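Local coordinates for type III effector Xcv3220-like C-terminal domain-containing protein (Xanthomonas campestris pv. vesicatoria, PDB 4FC9), which is a type III effector secreted into the plant host, whose all-helical, bilobal C-terminal domain probably acts as an E3 ubiquitin ligase, at residues V72-L85 against Y144-A158. Residues are numbered along the deposited sequence; the frame is centred on the assembly and turned at random.
Sequences VTTFGQVPALRDML and YHEGSPLDVATLAKA. With EDO (1,2-ethanediol), chain E.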
loop_
_atom_site.group_PDB
_atom_site.type_symbol
_atom_site.label_atom_id
_atom_site.label_comp_id
_atom_site.label_asym_id
_atom_site.label_seq_id
_atom_site.Cartn_x
_atom_site.Cartn_y
_atom_site.Cartn_z
ATOM N N VAL A 72 8.249 -18.764 11.774
ATOM C CA VAL A 72 7.597 -17.606 11.177
ATOM C C VAL A 72 6.727 -18.007 9.993
ATOM O O VAL A 72 7.231 -18.263 8.898
ATOM C CB VAL A 72 8.613 -16.562 10.702
ATOM C CG1 VAL A 72 7.883 -15.336 10.168
ATOM C CG2 VAL A 72 9.549 -16.181 11.832
ATOM N N THR A 73 5.417 -18.062 10.214
ATOM C CA THR A 73 4.498 -18.493 9.172
ATOM C C THR A 73 3.287 -17.572 9.033
ATOM O O THR A 73 2.460 -17.776 8.152
ATOM C CB THR A 73 4.004 -19.927 9.427
ATOM O OG1 THR A 73 3.225 -19.966 10.627
ATOM C CG2 THR A 73 5.179 -20.889 9.551
ATOM N N THR A 74 3.188 -16.565 9.899
ATOM C CA THR A 74 2.051 -15.647 9.885
ATOM C C THR A 74 2.463 -14.186 10.030
ATOM O O THR A 74 3.575 -13.880 10.464
ATOM C CB THR A 74 1.039 -15.947 11.017
ATOM O OG1 THR A 74 1.689 -15.829 12.288
ATOM C CG2 THR A 74 0.452 -17.343 10.874
ATOM N N PHE A 75 1.543 -13.289 9.678
ATOM C CA PHE A 75 1.765 -11.853 9.805
ATOM C C PHE A 75 2.110 -11.446 11.229
ATOM O O PHE A 75 2.987 -10.617 11.452
ATOM C CB PHE A 75 0.525 -11.077 9.340
ATOM C CG PHE A 75 0.598 -10.616 7.912
ATOM C CD1 PHE A 75 0.928 -11.505 6.897
ATOM C CD2 PHE A 75 0.329 -9.297 7.579
ATOM C CE1 PHE A 75 1.001 -11.088 5.583
ATOM C CE2 PHE A 75 0.395 -8.869 6.260
ATOM C CZ PHE A 75 0.730 -9.769 5.260
ATOM N N GLY A 76 1.412 -12.032 12.194
ATOM C CA GLY A 76 1.579 -11.653 13.581
ATOM C C GLY A 76 2.960 -11.956 14.118
ATOM O O GLY A 76 3.384 -11.371 15.110
ATOM N N GLN A 77 3.657 -12.881 13.465
ATOM C CA GLN A 77 4.995 -13.296 13.886
ATOM C C GLN A 77 6.086 -12.411 13.291
ATOM O O GLN A 77 7.264 -12.566 13.607
ATOM C CB GLN A 77 5.236 -14.763 13.525
ATOM C CG GLN A 77 4.429 -15.734 14.370
ATOM C CD GLN A 77 4.425 -17.135 13.801
ATOM O OE1 GLN A 77 4.225 -17.327 12.604
ATOM N NE2 GLN A 77 4.657 -18.121 14.654
ATOM N N VAL A 78 5.684 -11.484 12.428
ATOM C CA VAL A 78 6.603 -10.487 11.894
ATOM C C VAL A 78 6.229 -9.124 12.469
ATOM O O VAL A 78 5.155 -8.600 12.183
ATOM C CB VAL A 78 6.562 -10.447 10.351
ATOM C CG1 VAL A 78 7.511 -9.394 9.817
ATOM C CG2 VAL A 78 6.907 -11.807 9.775
ATOM N N PRO A 79 7.105 -8.558 13.310
ATOM C CA PRO A 79 6.856 -7.288 14.001
ATOM C C PRO A 79 6.403 -6.150 13.085
ATOM O O PRO A 79 5.432 -5.474 13.414
ATOM C CB PRO A 79 8.213 -6.967 14.616
ATOM C CG PRO A 79 8.794 -8.301 14.891
ATOM C CD PRO A 79 8.368 -9.175 13.748
ATOM N N ALA A 80 7.089 -5.950 11.962
ATOM C CA ALA A 80 6.731 -4.891 11.029
ATOM C C ALA A 80 5.306 -5.057 10.505
ATOM O O ALA A 80 4.590 -4.072 10.307
ATOM C CB ALA A 80 7.722 -4.845 9.872
ATOM N N LEU A 81 4.899 -6.305 10.286
ATOM C CA LEU A 81 3.578 -6.588 9.735
ATOM C C LEU A 81 2.509 -6.489 10.808
ATOM O O LEU A 81 1.388 -6.068 10.537
ATOM C CB LEU A 81 3.543 -7.970 9.096
ATOM C CG LEU A 81 4.498 -8.191 7.928
ATOM C CD1 LEU A 81 4.347 -9.603 7.417
ATOM C CD2 LEU A 81 4.231 -7.176 6.823
ATOM N N ARG A 82 2.855 -6.879 12.029
ATOM C CA ARG A 82 1.932 -6.717 13.139
ATOM C C ARG A 82 1.666 -5.227 13.335
ATOM O O ARG A 82 0.533 -4.826 13.590
ATOM C CB ARG A 82 2.468 -7.366 14.421
ATOM C CG ARG A 82 1.406 -7.509 15.509
ATOM C CD ARG A 82 1.875 -8.339 16.716
ATOM N NE ARG A 82 1.548 -9.764 16.603
ATOM C CZ ARG A 82 0.400 -10.314 16.997
ATOM N NH1 ARG A 82 -0.557 -9.564 17.528
ATOM N NH2 ARG A 82 0.204 -11.618 16.856
ATOM N N ASP A 83 2.712 -4.412 13.182
ATOM C CA ASP A 83 2.592 -2.956 13.306
ATOM C C ASP A 83 1.668 -2.368 12.251
ATOM O O ASP A 83 0.764 -1.596 12.564
ATOM C CB ASP A 83 3.958 -2.277 13.175
ATOM C CG ASP A 83 4.856 -2.533 14.361
ATOM O OD1 ASP A 83 4.360 -3.008 15.404
ATOM O OD2 ASP A 83 6.065 -2.247 14.250
HETATM N N MSE A 84 1.916 -2.721 10.998
HETATM C CA MSE A 84 1.163 -2.148 9.888
HETATM C C MSE A 84 -0.276 -2.627 9.880
HETATM O O MSE A 84 -1.168 -1.900 9.466
HETATM C CB MSE A 84 1.843 -2.453 8.557
HETATM C CG MSE A 84 3.165 -1.731 8.389
HETATM SE SE MSE A 84 3.719 -1.646 6.531
HETATM C CE MSE A 84 3.866 -3.541 6.205
ATOM N N LEU A 85 -0.499 -3.848 10.349
ATOM C CA LEU A 85 -1.857 -4.347 10.531
ATOM C C LEU A 85 -2.644 -3.403 11.432
ATOM O O LEU A 85 -3.762 -3.016 11.108
ATOM C CB LEU A 85 -1.849 -5.773 11.097
ATOM C CG LEU A 85 -1.707 -6.901 10.066
ATOM C CD1 LEU A 85 -1.441 -8.244 10.732
ATOM C CD2 LEU A 85 -2.947 -6.974 9.179
ATOM N N TYR A 144 -6.847 -9.215 5.801
ATOM C CA TYR A 144 -5.538 -9.480 6.380
ATOM C C TYR A 144 -5.549 -9.281 7.889
ATOM O O TYR A 144 -6.035 -8.267 8.387
ATOM C CB TYR A 144 -4.491 -8.568 5.744
ATOM C CG TYR A 144 -4.553 -8.550 4.237
ATOM C CD1 TYR A 144 -3.937 -9.544 3.483
ATOM C CD2 TYR A 144 -5.234 -7.544 3.564
ATOM C CE1 TYR A 144 -3.998 -9.535 2.100
ATOM C CE2 TYR A 144 -5.303 -7.527 2.183
ATOM C CZ TYR A 144 -4.682 -8.524 1.457
ATOM O OH TYR A 144 -4.746 -8.510 0.083
ATOM N N HIS A 145 -5.004 -10.253 8.610
ATOM C CA HIS A 145 -4.956 -10.204 10.068
ATOM C C HIS A 145 -3.701 -10.913 10.572
ATOM O O HIS A 145 -2.900 -11.403 9.777
ATOM C CB HIS A 145 -6.204 -10.856 10.657
ATOM C CG HIS A 145 -6.486 -12.212 10.098
ATOM N ND1 HIS A 145 -6.024 -13.369 10.683
ATOM C CD2 HIS A 145 -7.164 -12.596 8.991
ATOM C CE1 HIS A 145 -6.416 -14.408 9.970
ATOM N NE2 HIS A 145 -7.108 -13.966 8.937
ATOM N N GLU A 146 -3.539 -10.976 11.891
ATOM C CA GLU A 146 -2.335 -11.546 12.495
ATOM C C GLU A 146 -2.118 -13.019 12.130
ATOM O O GLU A 146 -0.996 -13.506 12.147
ATOM C CB GLU A 146 -2.371 -11.384 14.017
ATOM C CG GLU A 146 -2.444 -9.937 14.501
ATOM C CD GLU A 146 -3.845 -9.353 14.432
ATOM O OE1 GLU A 146 -4.708 -9.923 13.735
ATOM O OE2 GLU A 146 -4.088 -8.318 15.082
ATOM N N GLY A 147 -3.195 -13.718 11.793
ATOM C CA GLY A 147 -3.100 -15.111 11.405
ATOM C C GLY A 147 -2.922 -15.327 9.911
ATOM O O GLY A 147 -2.906 -16.468 9.446
ATOM N N SER A 148 -2.791 -14.241 9.153
ATOM C CA SER A 148 -2.614 -14.337 7.705
ATOM C C SER A 148 -1.299 -15.018 7.345
ATOM O O SER A 148 -0.274 -14.761 7.971
ATOM C CB SER A 148 -2.661 -12.949 7.054
ATOM O OG SER A 148 -3.932 -12.350 7.214
ATOM N N PRO A 149 -1.323 -15.870 6.308
ATOM C CA PRO A 149 -0.098 -16.520 5.848
ATOM C C PRO A 149 0.836 -15.511 5.209
ATOM O O PRO A 149 0.398 -14.460 4.727
ATOM C CB PRO A 149 -0.605 -17.480 4.773
ATOM C CG PRO A 149 -1.803 -16.808 4.230
ATOM C CD PRO A 149 -2.462 -16.171 5.424
ATOM N N LEU A 150 2.119 -15.834 5.217
ATOM C CA LEU A 150 3.104 -15.078 4.475
ATOM C C LEU A 150 3.243 -15.747 3.126
ATOM O O LEU A 150 3.856 -16.802 3.013
ATOM C CB LEU A 150 4.438 -15.090 5.212
ATOM C CG LEU A 150 4.334 -14.454 6.595
ATOM C CD1 LEU A 150 5.508 -14.824 7.464
ATOM C CD2 LEU A 150 4.240 -12.961 6.444
ATOM N N ASP A 151 2.632 -15.152 2.111
ATOM C CA ASP A 151 2.765 -15.651 0.750
ATOM C C ASP A 151 2.882 -14.483 -0.216
ATOM O O ASP A 151 2.923 -13.329 0.205
ATOM C CB ASP A 151 1.612 -16.597 0.375
ATOM C CG ASP A 151 0.243 -15.926 0.423
ATOM O OD1 ASP A 151 0.097 -14.793 -0.075
ATOM O OD2 ASP A 151 -0.705 -16.549 0.950
ATOM N N VAL A 152 2.923 -14.780 -1.508
ATOM C CA VAL A 152 3.172 -13.744 -2.508
ATOM C C VAL A 152 2.118 -12.627 -2.495
ATOM O O VAL A 152 2.461 -11.450 -2.565
ATOM C CB VAL A 152 3.361 -14.336 -3.933
ATOM C CG1 VAL A 152 2.105 -15.043 -4.413
ATOM C CG2 VAL A 152 3.781 -13.248 -4.914
ATOM N N ALA A 153 0.849 -13.003 -2.358
ATOM C CA ALA A 153 -0.252 -12.042 -2.396
ATOM C C ALA A 153 -0.339 -11.212 -1.123
ATOM O O ALA A 153 -0.549 -10.003 -1.176
ATOM C CB ALA A 153 -1.559 -12.762 -2.635
ATOM N N THR A 154 -0.191 -11.858 0.026
ATOM C CA THR A 154 -0.298 -11.144 1.288
ATOM C C THR A 154 0.896 -10.222 1.476
ATOM O O THR A 154 0.745 -9.082 1.911
ATOM C CB THR A 154 -0.464 -12.095 2.498
ATOM O OG1 THR A 154 0.730 -12.863 2.691
ATOM C CG2 THR A 154 -1.645 -13.030 2.292
ATOM N N LEU A 155 2.083 -10.701 1.122
ATOM C CA LEU A 155 3.268 -9.867 1.240
ATOM C C LEU A 155 3.294 -8.738 0.208
ATOM O O LEU A 155 3.784 -7.648 0.490
ATOM C CB LEU A 155 4.534 -10.710 1.149
ATOM C CG LEU A 155 4.828 -11.483 2.428
ATOM C CD1 LEU A 155 6.031 -12.369 2.229
ATOM C CD2 LEU A 155 5.056 -10.515 3.580
ATOM N N ALA A 156 2.765 -8.997 -0.982
ATOM C CA ALA A 156 2.677 -7.947 -1.984
ATOM C C ALA A 156 1.768 -6.835 -1.472
ATOM O O ALA A 156 2.054 -5.658 -1.669
ATOM C CB ALA A 156 2.167 -8.491 -3.301
ATOM N N LYS A 157 0.682 -7.204 -0.796
ATOM C CA LYS A 157 -0.195 -6.195 -0.219
ATOM C C LYS A 157 0.518 -5.412 0.878
ATOM O O LYS A 157 0.326 -4.206 1.009
ATOM C CB LYS A 157 -1.502 -6.800 0.305
ATOM C CG LYS A 157 -2.450 -5.766 0.918
ATOM C CD LYS A 157 -2.923 -4.727 -0.094
ATOM C CE LYS A 157 -3.847 -5.345 -1.124
ATOM N NZ LYS A 157 -4.455 -4.319 -2.016
ATOM N N ALA A 158 1.349 -6.093 1.661
ATOM C CA ALA A 158 2.089 -5.421 2.721
ATOM C C ALA A 158 3.066 -4.403 2.150
ATOM O O ALA A 158 3.257 -3.333 2.720
ATOM C CB ALA A 158 2.810 -6.428 3.595
HETATM C C1 EDO E . 4.982 -6.062 16.943
HETATM O O1 EDO E . 5.695 -4.821 16.990
HETATM C C2 EDO E . 5.862 -7.174 17.501
HETATM O O2 EDO E . 5.165 -8.422 17.410
HETATM O O HOH W 1 2.685 -18.501 5.742
#
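Phe-75 is the main bump of 72-85. Ser-148, Pro-149 O, Leu-150, Thr-154 and Ala-158 meet its ring. The far end of the ring reaches the first turn of helix 152-171: CE1 lies 3.4 Å from Thr-154 OG1, at the ring edge. That hydroxyl donates to Pro-149 O, which fixes the wall the ring meets. Leu-81, from the ring's own segment, is the lid: its CD1 sits over the centre of one face, 3.8 Å above the plane.

Leu-150 is the answering bump. With CG beside the backbone N (chi1 -61°), its side chain reaches back to 72-85. CD2 sits in the notch where Leu-81 CD1 meets the ring and touches both, tight against Leu-81 CD1 at 3.5 Å. CD1 turns to Val-72 CG1 at 3.6 Å. Beyond them, the methyl of Ala-158 fits against Leu-81 CD2 and the CE of selenomethionine Met-84.

The type I turn His-145 to Ser-148 lies across the ring from Leu-81. Phe-75 N donates to Ser-148 O (2.9 Å), and Gly-76 N to a lone pair of Glu-146 O (2.8 Å). Leu-85 CD2 presses on Tyr-144 O at 3.4 Å. At the outer end of the contact, Glu-146 CG lies over one face of the Arg-82 guanidinium, whose NE is held by Gly-76 O.

Asp-151 OD1 accepts from Thr-154 N, and Thr-154 OG1 from Asp-151 N. This capping box is the N-terminal cap of helix 152-171. Phe-75, just before helix 79-88, packs on that capped end; the axes of 79-85 and 152-158 approach to 11.8 Å at 65°.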